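Local coordinates for protein beta-glucosidase (Saccharopolyspora erythraea D, PDB 5M6G) that probably hydrolyses terminal, non-reducing beta-D-glucosyl residues with release of beta-D-glucose, as a member of glycosyl hydrolase family 3, at residues N136-T141 and I459-T464; T141-N146 and A399-L404; K285-T290 and R329-A334; D312-L317 and D337-S342; W587-D592 and G601-F606. All coordinates share one frame; numbering follows the deposited sequence.

Overall arrangement
From the N terminus, interaction 1 closes the longest loop, tying the segment 136-141 of the N-terminal domain to 459-464 of the C-terminal domain. Interaction 2 is nested inside it: the chain continues from the shared Thr-141 into 141-146, which packs on helix 399-412, and Arg-402 reaches back to Glu-461. Nested within both are interactions 3 and 4, whose segments alternate along the chain; they touch each other where helix 325-334 meets strand 339-341, their centres about 37 and 32 Å from the centre of interaction 2. Interaction 5 follows in series, closing a short loop of the C-terminal domain that lies apart from the other four contacts.

Interaction 1: N136-T141 and I459-T464; sequences NVHGAT and ITEGTT. With MG (magnesium ion), chain G.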
# COMPACT_ATOMS: atom_id res chain seq x y z
N ASN A 136 -7.66 2.66 -6.62
CA ASN A 136 -8.25 2.15 -7.86
C ASN A 136 -9.34 3.06 -8.41
O ASN A 136 -9.75 2.87 -9.56
CB ASN A 136 -8.85 0.76 -7.63
CG ASN A 136 -7.80 -0.30 -7.45
OD1 ASN A 136 -6.91 -0.47 -8.30
ND2 ASN A 136 -7.88 -1.01 -6.33
N VAL A 137 -9.82 4.02 -7.63
CA VAL A 137 -11.01 4.79 -7.98
C VAL A 137 -10.58 6.10 -8.62
O VAL A 137 -9.84 6.89 -8.02
CB VAL A 137 -11.90 5.04 -6.75
CG1 VAL A 137 -13.04 5.97 -7.12
CG2 VAL A 137 -12.45 3.71 -6.19
N HIS A 138 -11.06 6.35 -9.83
CA HIS A 138 -10.75 7.61 -10.49
C HIS A 138 -11.37 8.78 -9.72
O HIS A 138 -12.56 8.75 -9.36
CB HIS A 138 -11.25 7.59 -11.93
CG HIS A 138 -10.85 8.81 -12.70
ND1 HIS A 138 -11.59 9.97 -12.67
CD2 HIS A 138 -9.77 9.06 -13.48
CE1 HIS A 138 -10.98 10.88 -13.42
NE2 HIS A 138 -9.88 10.35 -13.92
N GLY A 139 -10.57 9.80 -9.45
CA GLY A 139 -11.04 10.95 -8.70
C GLY A 139 -10.90 10.84 -7.20
O GLY A 139 -11.21 11.81 -6.49
N ALA A 140 -10.46 9.69 -6.69
CA ALA A 140 -10.14 9.57 -5.27
C ALA A 140 -8.81 10.25 -4.97
O ALA A 140 -7.93 10.33 -5.83
CB ALA A 140 -10.06 8.09 -4.87
N THR A 141 -8.68 10.74 -3.74
CA THR A 141 -7.44 11.36 -3.29
C THR A 141 -6.30 10.36 -3.30
O THR A 141 -6.45 9.24 -2.79
CB THR A 141 -7.63 11.90 -1.87
OG1 THR A 141 -8.84 12.66 -1.79
CG2 THR A 141 -6.46 12.77 -1.46
N ILE A 459 -3.65 10.45 -15.32
CA ILE A 459 -4.50 9.29 -15.08
C ILE A 459 -5.57 9.51 -14.03
O ILE A 459 -6.48 8.67 -13.91
CB ILE A 459 -3.64 8.07 -14.69
CG1 ILE A 459 -2.89 8.33 -13.38
CG2 ILE A 459 -2.67 7.75 -15.81
CD1 ILE A 459 -2.09 7.07 -12.89
N THR A 460 -5.49 10.58 -13.24
CA THR A 460 -6.55 10.88 -12.29
C THR A 460 -6.43 12.35 -11.90
O THR A 460 -5.50 13.04 -12.32
CB THR A 460 -6.49 9.97 -11.05
OG1 THR A 460 -7.68 10.15 -10.25
CG2 THR A 460 -5.25 10.29 -10.19
N GLU A 461 -7.39 12.81 -11.11
CA GLU A 461 -7.46 14.23 -10.79
C GLU A 461 -6.37 14.61 -9.79
O GLU A 461 -6.16 13.92 -8.79
CB GLU A 461 -8.84 14.60 -10.25
CG GLU A 461 -9.94 14.34 -11.27
CD GLU A 461 -11.34 14.60 -10.73
OE1 GLU A 461 -11.55 14.48 -9.50
OE2 GLU A 461 -12.24 14.90 -11.54
N GLY A 462 -5.67 15.69 -10.09
CA GLY A 462 -4.62 16.15 -9.21
C GLY A 462 -3.88 17.31 -9.85
O GLY A 462 -4.33 17.89 -10.84
N THR A 463 -2.77 17.66 -9.22
CA THR A 463 -1.94 18.78 -9.63
C THR A 463 -0.51 18.28 -9.81
O THR A 463 0.03 17.66 -8.90
CB THR A 463 -1.98 19.89 -8.58
OG1 THR A 463 -3.33 20.36 -8.41
CG2 THR A 463 -1.05 21.04 -8.98
N THR A 464 0.09 18.56 -10.97
CA THR A 464 1.46 18.12 -11.20
C THR A 464 2.44 19.03 -10.48
O THR A 464 2.11 20.11 -9.99
CB THR A 464 1.79 18.06 -12.70
OG1 THR A 464 1.93 19.38 -13.25
CG2 THR A 464 0.71 17.31 -13.46
MG MG G . -4.86 17.70 -12.93
O HOH W 1 -7.56 8.59 -8.08
O HOH W 2 -8.05 12.06 -7.91
O HOH W 3 -6.95 17.31 -12.25
O HOH W 4 -5.35 17.56 -15.01
O HOH W 5 -4.75 15.39 -13.18
O HOH W 6 -5.21 19.76 -12.76
O HOH W 7 -2.92 17.89 -13.49
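His-138 and Gly-139 pass beside Thr-460 and Glu-461 as two irregular loops, with the CA atoms of Gly-139 and Glu-461 5.3 Å apart. A type II beta turn from Val-137 to Ala-140 places Gly-139 at its third position, with a positive phi of 89°, and presents its N-H to the opposite loop. Thr-460 OG1 accepts this N-H from Gly-139 N in a nearly straight bond of 3.0 Å. The hydroxyl also donates to water 1 at 2.7 Å from Thr-460 OG1. Water 1 donates to Val-137 O and Ala-140 O; water 2 lies within hydrogen-bonding distance of Ala-140 O, Thr-460 OG1 and Glu-461 O. CG of His-138 is anti to the backbone N (chi1 -175°), beside the carbonyl carbon; from there the ring extends to the neighbouring loop. CD2 meets Ile-459 O edge-on at 3.3 Å, while Thr-460 OG1 lies over one face, toward the rim. Glu-461 OE1 rests 3.7 Å from Gly-139 CA. Just beyond, Gly-462 O binds a magnesium ion at 2.2 Å, with five waters as its other ligands. Accepting from Gly-139 N and donating to water 1, the Thr-460 hydroxyl joins the backbones of the N- and C-terminal domains through polar bonds.

Interaction 2: T141-N146 and A399-L404; sequences TIYPHN and AEHREL. With MG (magnesium ion), chain E.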
# COMPACT_ATOMS: atom_id res chain seq x y z
N THR A 141 -8.68 10.74 -3.74
CA THR A 141 -7.44 11.36 -3.29
C THR A 141 -6.30 10.36 -3.30
O THR A 141 -6.45 9.24 -2.79
CB THR A 141 -7.63 11.90 -1.87
OG1 THR A 141 -8.84 12.66 -1.79
CG2 THR A 141 -6.46 12.77 -1.46
N ILE A 142 -5.16 10.75 -3.86
CA ILE A 142 -3.99 9.87 -3.90
C ILE A 142 -2.92 10.44 -2.97
O ILE A 142 -2.36 11.51 -3.23
CB ILE A 142 -3.45 9.69 -5.33
CG1 ILE A 142 -4.55 9.12 -6.25
CG2 ILE A 142 -2.20 8.79 -5.32
CD1 ILE A 142 -5.10 7.77 -5.81
N TYR A 143 -2.65 9.72 -1.88
CA TYR A 143 -1.72 10.13 -0.85
C TYR A 143 -0.31 9.69 -1.21
O TYR A 143 -0.12 8.82 -2.06
CB TYR A 143 -2.15 9.54 0.51
CG TYR A 143 -3.48 10.11 0.96
CD1 TYR A 143 -3.54 11.35 1.60
CD2 TYR A 143 -4.67 9.44 0.71
CE1 TYR A 143 -4.76 11.90 1.99
CE2 TYR A 143 -5.89 9.97 1.11
CZ TYR A 143 -5.93 11.20 1.73
OH TYR A 143 -7.15 11.73 2.11
N PRO A 144 0.71 10.31 -0.61
CA PRO A 144 2.08 9.81 -0.81
C PRO A 144 2.17 8.33 -0.45
O PRO A 144 1.49 7.85 0.46
CB PRO A 144 2.91 10.67 0.15
CG PRO A 144 2.14 11.95 0.27
CD PRO A 144 0.68 11.51 0.24
N HIS A 145 2.99 7.60 -1.20
CA HIS A 145 3.23 6.22 -0.82
C HIS A 145 3.97 6.16 0.52
O HIS A 145 4.51 7.15 1.02
CB HIS A 145 4.01 5.48 -1.91
CG HIS A 145 3.15 4.86 -2.97
ND1 HIS A 145 2.19 3.91 -2.69
CD2 HIS A 145 3.09 5.07 -4.31
CE1 HIS A 145 1.60 3.54 -3.81
NE2 HIS A 145 2.12 4.23 -4.81
N ASN A 146 3.98 4.95 1.08
CA ASN A 146 4.43 4.75 2.46
C ASN A 146 5.85 5.28 2.71
O ASN A 146 6.13 5.82 3.79
CB ASN A 146 4.35 3.27 2.83
CG ASN A 146 2.94 2.83 3.16
OD1 ASN A 146 2.05 3.66 3.28
ND2 ASN A 146 2.73 1.53 3.34
N ALA A 399 -11.90 18.62 -1.13
CA ALA A 399 -10.84 19.59 -0.88
C ALA A 399 -10.15 19.33 0.46
O ALA A 399 -8.93 19.46 0.57
CB ALA A 399 -11.40 21.01 -0.93
N GLU A 400 -10.92 18.95 1.50
CA GLU A 400 -10.31 18.72 2.80
C GLU A 400 -9.35 17.53 2.77
O GLU A 400 -8.28 17.56 3.39
CB GLU A 400 -11.38 18.50 3.88
CG GLU A 400 -12.47 19.54 3.94
CD GLU A 400 -13.68 19.19 3.08
OE1 GLU A 400 -14.67 18.65 3.64
OE2 GLU A 400 -13.67 19.46 1.87
N HIS A 401 -9.71 16.47 2.04
CA HIS A 401 -8.81 15.33 1.93
C HIS A 401 -7.58 15.66 1.09
O HIS A 401 -6.48 15.18 1.38
CB HIS A 401 -9.58 14.15 1.35
CG HIS A 401 -10.55 13.57 2.32
ND1 HIS A 401 -11.34 12.48 2.03
CD2 HIS A 401 -10.88 13.95 3.58
CE1 HIS A 401 -12.10 12.21 3.07
NE2 HIS A 401 -11.83 13.07 4.03
N ARG A 402 -7.75 16.47 0.04
CA ARG A 402 -6.59 16.86 -0.75
C ARG A 402 -5.67 17.79 0.04
O ARG A 402 -4.46 17.75 -0.15
CB ARG A 402 -7.04 17.52 -2.06
CG ARG A 402 -7.71 16.52 -2.99
CD ARG A 402 -7.99 17.10 -4.35
NE ARG A 402 -8.82 16.20 -5.14
CZ ARG A 402 -8.35 15.25 -5.94
NH1 ARG A 402 -7.04 15.06 -6.06
NH2 ARG A 402 -9.19 14.49 -6.63
N GLU A 403 -6.23 18.59 0.95
CA GLU A 403 -5.39 19.42 1.82
C GLU A 403 -4.56 18.56 2.76
O GLU A 403 -3.38 18.85 3.01
CB GLU A 403 -6.27 20.40 2.61
CG GLU A 403 -5.51 21.33 3.55
CD GLU A 403 -4.39 22.09 2.86
OE1 GLU A 403 -4.51 22.43 1.66
OE2 GLU A 403 -3.34 22.36 3.50
N LEU A 404 -5.17 17.50 3.30
CA LEU A 404 -4.42 16.55 4.12
C LEU A 404 -3.31 15.90 3.32
O LEU A 404 -2.19 15.73 3.80
CB LEU A 404 -5.37 15.50 4.68
CG LEU A 404 -4.81 14.33 5.49
CD1 LEU A 404 -4.15 14.86 6.73
CD2 LEU A 404 -5.92 13.35 5.85
MG MG E . -12.98 13.37 5.86
O HOH W 8 -14.39 14.43 5.07
O HOH W 9 -11.70 14.98 6.37
O HOH W 10 -11.29 12.43 6.98
O HOH W 11 -13.85 13.70 7.97
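His-401, near the start of helix 399-412, is a ligand of a magnesium ion, and the loop residues Thr-141 and Tyr-143 pack against the inner end of its side chain. His-401 NE2 binds the metal at 2.2 Å; Glu-167 and four waters complete the site. On the other side of the imidazole, His-401 ND1 is hydrogen-bonded to Glu-168, whose OE2 also holds Thr-141 OG1. The threonine crosses the histidine at about a right angle, Thr-141 OG1 lying 3.6 Å from His-401 CB. Its methyl is anti to the backbone N and beside the carbonyl carbon, where Thr-141 CG2 touches His-401 O at 3.7 Å and also sits over one face of the Tyr-143 ring, toward its rim. Tyr-143 OH comes within 3.5 Å of the same His-401 CB, and Tyr-143 CE1 meets Leu-404 CG at 4.3 Å. Arg-402 passes Thr-141 with its chain extended, and its NH1 forms a salt bridge with Glu-565. An alanine in place of Thr-141 would probably leave Glu-168 without one of its partners and open a gap between the Tyr-143 ring and the helix. With NE2 on the metal and ND1 held by a carboxylate, the imidazole is fixed in rotation and would probably be polarised toward the ion, Glu-168 acting as a second-shell residue.

Interaction 3: K285-T290 and R329-A334; sequences KLHAST and RASVNA
Ser-331 of helix 325-334 points its hydroxyl at the carbonyl of His-287, in the 3-10 turn 286-288 that leads into helix 290-300 of the TIM-barrel-like N-terminal domain. With OG anti to the backbone N (chi1 -162°), Ser-331 OG donates to His-287 O at 2.9 Å, only 15° from the carbonyl plane. The same hydroxyl lies at the edge of the His-287 ring, whose NE2 is bonded to the backbone N of Asp-310, a residue of the sorbitol pocket. Ser-331 CA adds a CA-H...O contact of 3.3 Å to His-287 O. An alanine at Ser-331 would probably leave this carbonyl without its hydroxyl partner, weakening the tie between turn and helix. Beside it, Ala-334 CB fits against the turn, 3.7 Å from Ala-288 C, and the methyls of Ala-288 and Ala-330 touch at 4.3 Å, CB to CB. Thr-290 OG1 rests 3.6 Å from Ala-334 CA. Water 12 bridges two carbonyls, donating to Ala-288 O at 3.0 Å and to Ala-330 O at 2.8 Å.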
# COMPACT_ATOMS: atom_id res chain seq x y z
N LYS A 285 8.09 -21.80 2.61
CA LYS A 285 7.07 -20.86 2.14
C LYS A 285 6.21 -20.37 3.30
O LYS A 285 5.74 -21.17 4.12
CB LYS A 285 6.17 -21.54 1.10
CG LYS A 285 6.83 -21.82 -0.24
CD LYS A 285 6.93 -20.57 -1.10
CE LYS A 285 7.66 -20.85 -2.41
NZ LYS A 285 7.68 -19.64 -3.32
N LEU A 286 5.99 -19.06 3.37
CA LEU A 286 5.18 -18.52 4.46
C LEU A 286 3.77 -19.10 4.45
O LEU A 286 3.21 -19.41 5.50
CB LEU A 286 5.15 -16.99 4.40
CG LEU A 286 6.04 -16.29 5.44
CD1 LEU A 286 5.51 -16.47 6.87
CD2 LEU A 286 7.49 -16.76 5.35
N HIS A 287 3.20 -19.30 3.25
CA HIS A 287 1.84 -19.83 3.14
C HIS A 287 1.72 -21.30 3.56
O HIS A 287 0.60 -21.82 3.62
CB HIS A 287 1.32 -19.65 1.72
CG HIS A 287 0.79 -18.27 1.48
ND1 HIS A 287 1.61 -17.17 1.32
CD2 HIS A 287 -0.48 -17.80 1.44
CE1 HIS A 287 0.86 -16.09 1.17
NE2 HIS A 287 -0.41 -16.44 1.24
N ALA A 288 2.83 -21.98 3.86
CA ALA A 288 2.76 -23.31 4.44
C ALA A 288 3.35 -23.37 5.84
O ALA A 288 3.49 -24.46 6.39
CB ALA A 288 3.46 -24.34 3.55
N SER A 289 3.68 -22.22 6.44
CA SER A 289 4.42 -22.20 7.70
C SER A 289 3.43 -22.26 8.86
O SER A 289 2.97 -21.25 9.37
CB SER A 289 5.31 -20.97 7.80
OG SER A 289 5.95 -20.95 9.08
N THR A 290 3.12 -23.49 9.29
CA THR A 290 2.33 -23.65 10.50
C THR A 290 2.97 -22.93 11.68
O THR A 290 2.28 -22.31 12.50
CB THR A 290 2.16 -25.14 10.81
OG1 THR A 290 1.65 -25.81 9.65
CG2 THR A 290 1.18 -25.35 11.95
N ARG A 329 -4.36 -28.27 1.24
CA ARG A 329 -4.15 -28.87 2.55
C ARG A 329 -3.06 -28.14 3.33
O ARG A 329 -3.25 -27.77 4.49
CB ARG A 329 -3.80 -30.35 2.41
CG ARG A 329 -3.44 -31.06 3.72
CD ARG A 329 -2.90 -32.49 3.45
NE ARG A 329 -3.54 -33.03 2.25
CZ ARG A 329 -2.91 -33.38 1.14
NH1 ARG A 329 -1.58 -33.29 1.07
NH2 ARG A 329 -3.60 -33.82 0.10
N ALA A 330 -1.90 -27.94 2.70
CA ALA A 330 -0.77 -27.36 3.42
C ALA A 330 -1.09 -25.96 3.92
O ALA A 330 -0.71 -25.59 5.04
CB ALA A 330 0.47 -27.32 2.52
N SER A 331 -1.81 -25.17 3.12
CA SER A 331 -2.02 -23.78 3.49
C SER A 331 -3.15 -23.62 4.50
O SER A 331 -3.04 -22.83 5.44
CB SER A 331 -2.30 -22.95 2.24
OG SER A 331 -2.09 -21.58 2.52
N VAL A 332 -4.25 -24.36 4.32
CA VAL A 332 -5.29 -24.35 5.34
C VAL A 332 -4.73 -24.83 6.68
O VAL A 332 -5.00 -24.24 7.73
CB VAL A 332 -6.50 -25.19 4.90
CG1 VAL A 332 -7.54 -25.25 6.01
CG2 VAL A 332 -7.14 -24.61 3.62
N ASN A 333 -3.95 -25.91 6.68
CA ASN A 333 -3.42 -26.41 7.95
C ASN A 333 -2.34 -25.50 8.52
O ASN A 333 -2.07 -25.56 9.72
CB ASN A 333 -2.89 -27.84 7.80
CG ASN A 333 -4.01 -28.88 7.76
OD1 ASN A 333 -5.09 -28.65 8.30
ND2 ASN A 333 -3.76 -30.01 7.12
N ALA A 334 -1.74 -24.65 7.69
CA ALA A 334 -0.82 -23.66 8.25
C ALA A 334 -1.54 -22.64 9.13
O ALA A 334 -0.88 -21.96 9.92
CB ALA A 334 -0.05 -22.95 7.13
O HOH W 12 1.46 -26.64 6.46

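Interaction 4: D312-L317 and D337-S342; sequences DAIDKL and DMFMMS. With MG (magnesium ion), chain B.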
# COMPACT_ATOMS: atom_id res chain seq x y z
N ASP A 312 -3.62 -15.75 -5.23
CA ASP A 312 -3.19 -17.04 -5.79
C ASP A 312 -1.88 -17.51 -5.15
O ASP A 312 -1.02 -18.09 -5.80
CB ASP A 312 -3.04 -16.98 -7.32
CG ASP A 312 -4.37 -16.82 -8.04
OD1 ASP A 312 -5.42 -17.16 -7.45
OD2 ASP A 312 -4.37 -16.36 -9.20
N ALA A 313 -1.75 -17.26 -3.85
CA ALA A 313 -0.50 -17.59 -3.16
C ALA A 313 -0.33 -19.08 -2.94
O ALA A 313 0.81 -19.58 -2.94
CB ALA A 313 -0.44 -16.86 -1.82
N ILE A 314 -1.42 -19.82 -2.70
CA ILE A 314 -1.27 -21.26 -2.49
C ILE A 314 -0.81 -21.94 -3.77
O ILE A 314 -0.13 -22.97 -3.72
CB ILE A 314 -2.57 -21.90 -1.95
CG1 ILE A 314 -3.69 -21.83 -2.98
CG2 ILE A 314 -2.99 -21.25 -0.64
CD1 ILE A 314 -4.89 -22.66 -2.61
N ASP A 315 -1.17 -21.37 -4.93
CA ASP A 315 -0.72 -21.90 -6.21
C ASP A 315 0.80 -21.99 -6.29
O ASP A 315 1.34 -22.86 -6.97
CB ASP A 315 -1.20 -21.02 -7.36
CG ASP A 315 -2.68 -20.75 -7.31
OD1 ASP A 315 -3.27 -20.74 -6.20
OD2 ASP A 315 -3.26 -20.51 -8.39
N LYS A 316 1.49 -21.06 -5.64
CA LYS A 316 2.93 -20.92 -5.81
C LYS A 316 3.72 -21.79 -4.84
O LYS A 316 4.96 -21.77 -4.89
CB LYS A 316 3.33 -19.45 -5.65
CG LYS A 316 2.52 -18.50 -6.53
CD LYS A 316 2.82 -17.04 -6.23
CE LYS A 316 1.77 -16.13 -6.87
NZ LYS A 316 1.74 -16.18 -8.36
N LEU A 317 3.05 -22.57 -4.00
CA LEU A 317 3.75 -23.38 -3.00
C LEU A 317 4.69 -24.40 -3.64
O LEU A 317 5.82 -24.59 -3.19
CB LEU A 317 2.75 -24.09 -2.09
CG LEU A 317 2.05 -23.20 -1.07
CD1 LEU A 317 1.06 -24.00 -0.27
CD2 LEU A 317 3.09 -22.57 -0.17
N ASP A 337 -7.03 -18.38 7.14
CA ASP A 337 -8.48 -18.43 7.28
C ASP A 337 -9.23 -18.21 5.97
O ASP A 337 -10.27 -18.83 5.75
CB ASP A 337 -8.95 -17.39 8.29
CG ASP A 337 -8.29 -17.55 9.63
OD1 ASP A 337 -8.29 -18.68 10.17
OD2 ASP A 337 -7.74 -16.55 10.14
N MET A 338 -8.75 -17.29 5.13
CA MET A 338 -9.44 -16.93 3.90
C MET A 338 -8.45 -16.94 2.76
O MET A 338 -7.29 -16.53 2.92
CB MET A 338 -10.10 -15.55 4.02
CG MET A 338 -10.77 -15.07 2.74
SD MET A 338 -11.76 -13.59 3.00
CE MET A 338 -13.26 -14.30 3.71
N PHE A 339 -8.89 -17.41 1.60
CA PHE A 339 -7.98 -17.66 0.49
C PHE A 339 -8.34 -16.78 -0.69
O PHE A 339 -9.44 -16.88 -1.24
CB PHE A 339 -7.96 -19.15 0.15
CG PHE A 339 -7.35 -19.95 1.25
CD1 PHE A 339 -8.11 -20.29 2.37
CD2 PHE A 339 -6.00 -20.24 1.24
CE1 PHE A 339 -7.52 -20.97 3.42
CE2 PHE A 339 -5.42 -20.92 2.28
CZ PHE A 339 -6.17 -21.28 3.37
N MET A 340 -7.40 -15.91 -1.05
CA MET A 340 -7.59 -14.92 -2.10
C MET A 340 -7.20 -15.56 -3.43
O MET A 340 -6.06 -16.00 -3.59
CB MET A 340 -6.73 -13.69 -1.82
CG MET A 340 -6.90 -12.55 -2.82
SD MET A 340 -5.61 -11.30 -2.56
CE MET A 340 -5.97 -10.78 -0.89
N MET A 341 -8.14 -15.61 -4.37
CA MET A 341 -7.91 -16.33 -5.61
C MET A 341 -8.48 -15.55 -6.79
O MET A 341 -9.49 -14.85 -6.67
CB MET A 341 -8.50 -17.74 -5.55
CG MET A 341 -10.02 -17.78 -5.37
SD MET A 341 -10.53 -19.47 -4.93
CE MET A 341 -9.93 -19.59 -3.24
N SER A 342 -7.81 -15.68 -7.95
CA SER A 342 -8.21 -14.99 -9.17
C SER A 342 -9.36 -15.68 -9.88
O SER A 342 -10.02 -15.06 -10.72
CB SER A 342 -7.03 -14.87 -10.13
OG SER A 342 -6.54 -16.15 -10.52
MG MG B . 0.94 -25.02 -7.63
O HOH W 13 -4.04 -18.46 -2.17
O HOH W 14 0.39 -26.54 -9.21
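Asp-312 binds Ser-342 with both carboxylate oxygens. Ser-342 OG donates to Asp-312 OD2 at a short 2.5 Å, on that carboxylate oxygen's syn lone pair, while Ser-342 N donates to Asp-312 OD1 at 2.9 Å from the syn side, 30° out of the carboxylate plane. The serine OG sits between its backbone N and carbonyl carbon (chi1 61°), on the side of its own amide, so that both can meet one carboxylate. Asp-312 OD1 also forms a salt bridge with Arg-344. Next comes a backbone bond, from Asp-312 N to Met-340 O at 3.0 Å, and water 13 accepts from Ile-314 N. Farther out, Ile-314 CG2 meets the edge of the Phe-339 ring, 3.7 Å from CD2, the side chains crossing at about a right angle. Asp-315 O is a magnesium ligand at 2.3 Å, together with Asp-318, Gln-320, Asp-322, Glu-327 and a water. Strand 339-341, whose Met-340 lines the sorbitol pocket, is thus joined through Asp-312 N, and Ser-342 after it through the carboxylate, whose charge Arg-344 probably helps to balance.

Interaction 5: W587-D592 and G601-F606; sequences WMRSFD and GQDPLF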
# COMPACT_ATOMS: atom_id res chain seq x y z
N TRP A 587 20.85 5.90 2.48
CA TRP A 587 21.07 6.20 1.06
C TRP A 587 22.46 5.77 0.63
O TRP A 587 23.46 6.28 1.15
CB TRP A 587 20.87 7.70 0.80
CG TRP A 587 20.63 8.02 -0.64
CD1 TRP A 587 21.48 7.80 -1.69
CD2 TRP A 587 19.46 8.65 -1.20
NE1 TRP A 587 20.91 8.25 -2.87
CE2 TRP A 587 19.67 8.77 -2.59
CE3 TRP A 587 18.26 9.12 -0.66
CZ2 TRP A 587 18.73 9.34 -3.44
CZ3 TRP A 587 17.32 9.69 -1.51
CH2 TRP A 587 17.56 9.79 -2.88
N MET A 588 22.53 4.89 -0.36
CA MET A 588 23.77 4.23 -0.76
C MET A 588 24.80 5.21 -1.34
O MET A 588 24.45 6.17 -2.05
CB MET A 588 23.48 3.14 -1.79
CG MET A 588 23.11 3.72 -3.17
SD MET A 588 22.36 2.57 -4.32
CE MET A 588 20.61 2.90 -4.05
N ARG A 589 26.09 4.96 -1.06
CA ARG A 589 27.16 5.55 -1.85
C ARG A 589 27.32 4.82 -3.17
O ARG A 589 27.82 5.39 -4.15
CB ARG A 589 28.51 5.48 -1.12
CG ARG A 589 28.72 6.52 -0.05
CD ARG A 589 30.17 6.51 0.46
NE ARG A 589 30.27 7.32 1.67
CZ ARG A 589 30.33 8.64 1.68
NH1 ARG A 589 30.29 9.33 0.54
NH2 ARG A 589 30.41 9.28 2.84
N SER A 590 26.91 3.56 -3.21
CA SER A 590 27.12 2.70 -4.36
C SER A 590 26.09 1.59 -4.32
O SER A 590 25.77 1.08 -3.24
CB SER A 590 28.54 2.12 -4.36
OG SER A 590 28.63 1.03 -5.24
N PHE A 591 25.57 1.24 -5.50
CA PHE A 591 24.73 0.05 -5.65
C PHE A 591 25.39 -1.19 -5.03
O PHE A 591 24.69 -2.09 -4.55
CB PHE A 591 24.46 -0.15 -7.14
CG PHE A 591 23.48 -1.23 -7.44
CD1 PHE A 591 22.11 -0.99 -7.31
CD2 PHE A 591 23.91 -2.47 -7.88
CE1 PHE A 591 21.19 -1.99 -7.61
CE2 PHE A 591 23.00 -3.47 -8.18
CZ PHE A 591 21.63 -3.23 -8.04
N ASP A 592 26.72 -1.25 -5.03
CA ASP A 592 27.45 -2.39 -4.50
C ASP A 592 27.26 -2.57 -2.99
O ASP A 592 27.59 -3.64 -2.47
CB ASP A 592 28.95 -2.26 -4.81
CG ASP A 592 29.25 -2.38 -6.29
OD1 ASP A 592 28.37 -2.85 -7.04
OD2 ASP A 592 30.37 -2.02 -6.71
N GLY A 601 27.47 -0.76 9.63
CA GLY A 601 28.88 -0.43 9.48
C GLY A 601 29.29 0.15 8.14
O GLY A 601 30.40 0.68 8.04
N GLN A 602 28.44 0.07 7.12
CA GLN A 602 28.77 0.66 5.83
C GLN A 602 28.66 2.18 5.90
O GLN A 602 27.88 2.74 6.68
CB GLN A 602 27.87 0.10 4.73
CG GLN A 602 28.00 -1.39 4.56
CD GLN A 602 27.38 -1.88 3.28
OE1 GLN A 602 28.06 -2.06 2.28
NE2 GLN A 602 26.07 -2.13 3.31
N ASP A 603 29.45 2.85 5.06
CA ASP A 603 29.52 4.30 5.04
C ASP A 603 28.56 4.82 3.97
O ASP A 603 28.87 4.72 2.77
CB ASP A 603 30.95 4.76 4.74
CG ASP A 603 31.16 6.24 5.00
OD1 ASP A 603 30.22 7.03 4.82
OD2 ASP A 603 32.29 6.62 5.39
N PRO A 604 27.42 5.39 4.34
CA PRO A 604 26.43 5.77 3.33
C PRO A 604 26.67 7.18 2.78
O PRO A 604 27.38 7.99 3.38
CB PRO A 604 25.11 5.72 4.11
CG PRO A 604 25.51 6.24 5.46
CD PRO A 604 26.93 5.68 5.70
N LEU A 605 26.06 7.45 1.63
CA LEU A 605 26.02 8.82 1.12
C LEU A 605 25.26 9.73 2.08
O LEU A 605 25.73 10.82 2.42
CB LEU A 605 25.39 8.86 -0.27
CG LEU A 605 25.37 10.22 -0.95
CD1 LEU A 605 26.81 10.70 -1.22
CD2 LEU A 605 24.58 10.18 -2.25
N PHE A 606 24.07 9.30 2.51
CA PHE A 606 23.28 9.97 3.54
C PHE A 606 22.77 8.92 4.52
O PHE A 606 22.18 7.91 4.09
CB PHE A 606 22.07 10.74 2.96
CG PHE A 606 22.42 11.69 1.85
CD1 PHE A 606 23.04 12.90 2.12
CD2 PHE A 606 22.10 11.39 0.53
CE1 PHE A 606 23.35 13.78 1.09
CE2 PHE A 606 22.40 12.27 -0.50
CZ PHE A 606 23.04 13.46 -0.21
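Trp-587 O takes two backbone N-H groups of the facing segment: Leu-605 N at 2.9 Å and Phe-606 N at 3.4 Å, both weak bonds. Leu-605 and Phe-606 together face Trp-587 in a classic beta bulge, and the return bond, from Trp-587 N to Phe-606 O, is sound at 2.9 Å and closes a single antiparallel bridge. The aromatic side chains lie side by side, pointing the same way. The edge of Phe-606 is turned to the face of the Trp-587 five-membered ring in a T-shaped stack, the centroids 5.5 Å apart and the planes at 88°. Phe-606 CD2 touches Trp-587 CG at 3.9 Å, and Leu-605 CD2 packs near Trp-587 CD1. Leu-416, Ala-558 and Trp-560 of the C-terminal domain's mixed sheet touch the Trp-587 side chain. Toward the surface, Arg-589 runs extended from CG to NE across the other segment and forms a salt bridge with Asp-603. Arg-589 NH2 donates to Asp-603 OD1 at 3.0 Å, and Arg-589 NE adds a weak bond to the same oxygen. OD1 lies in the guanidinium plane but is approached from above the carboxylate, the two planes standing 71° apart, while Pro-604 O lies over one guanidinium face toward the rim, too poorly angled for a hydrogen bond. The contact thus grades from a buried aromatic pair to an ionic bond at the exposed end, where solvent would probably screen the charges.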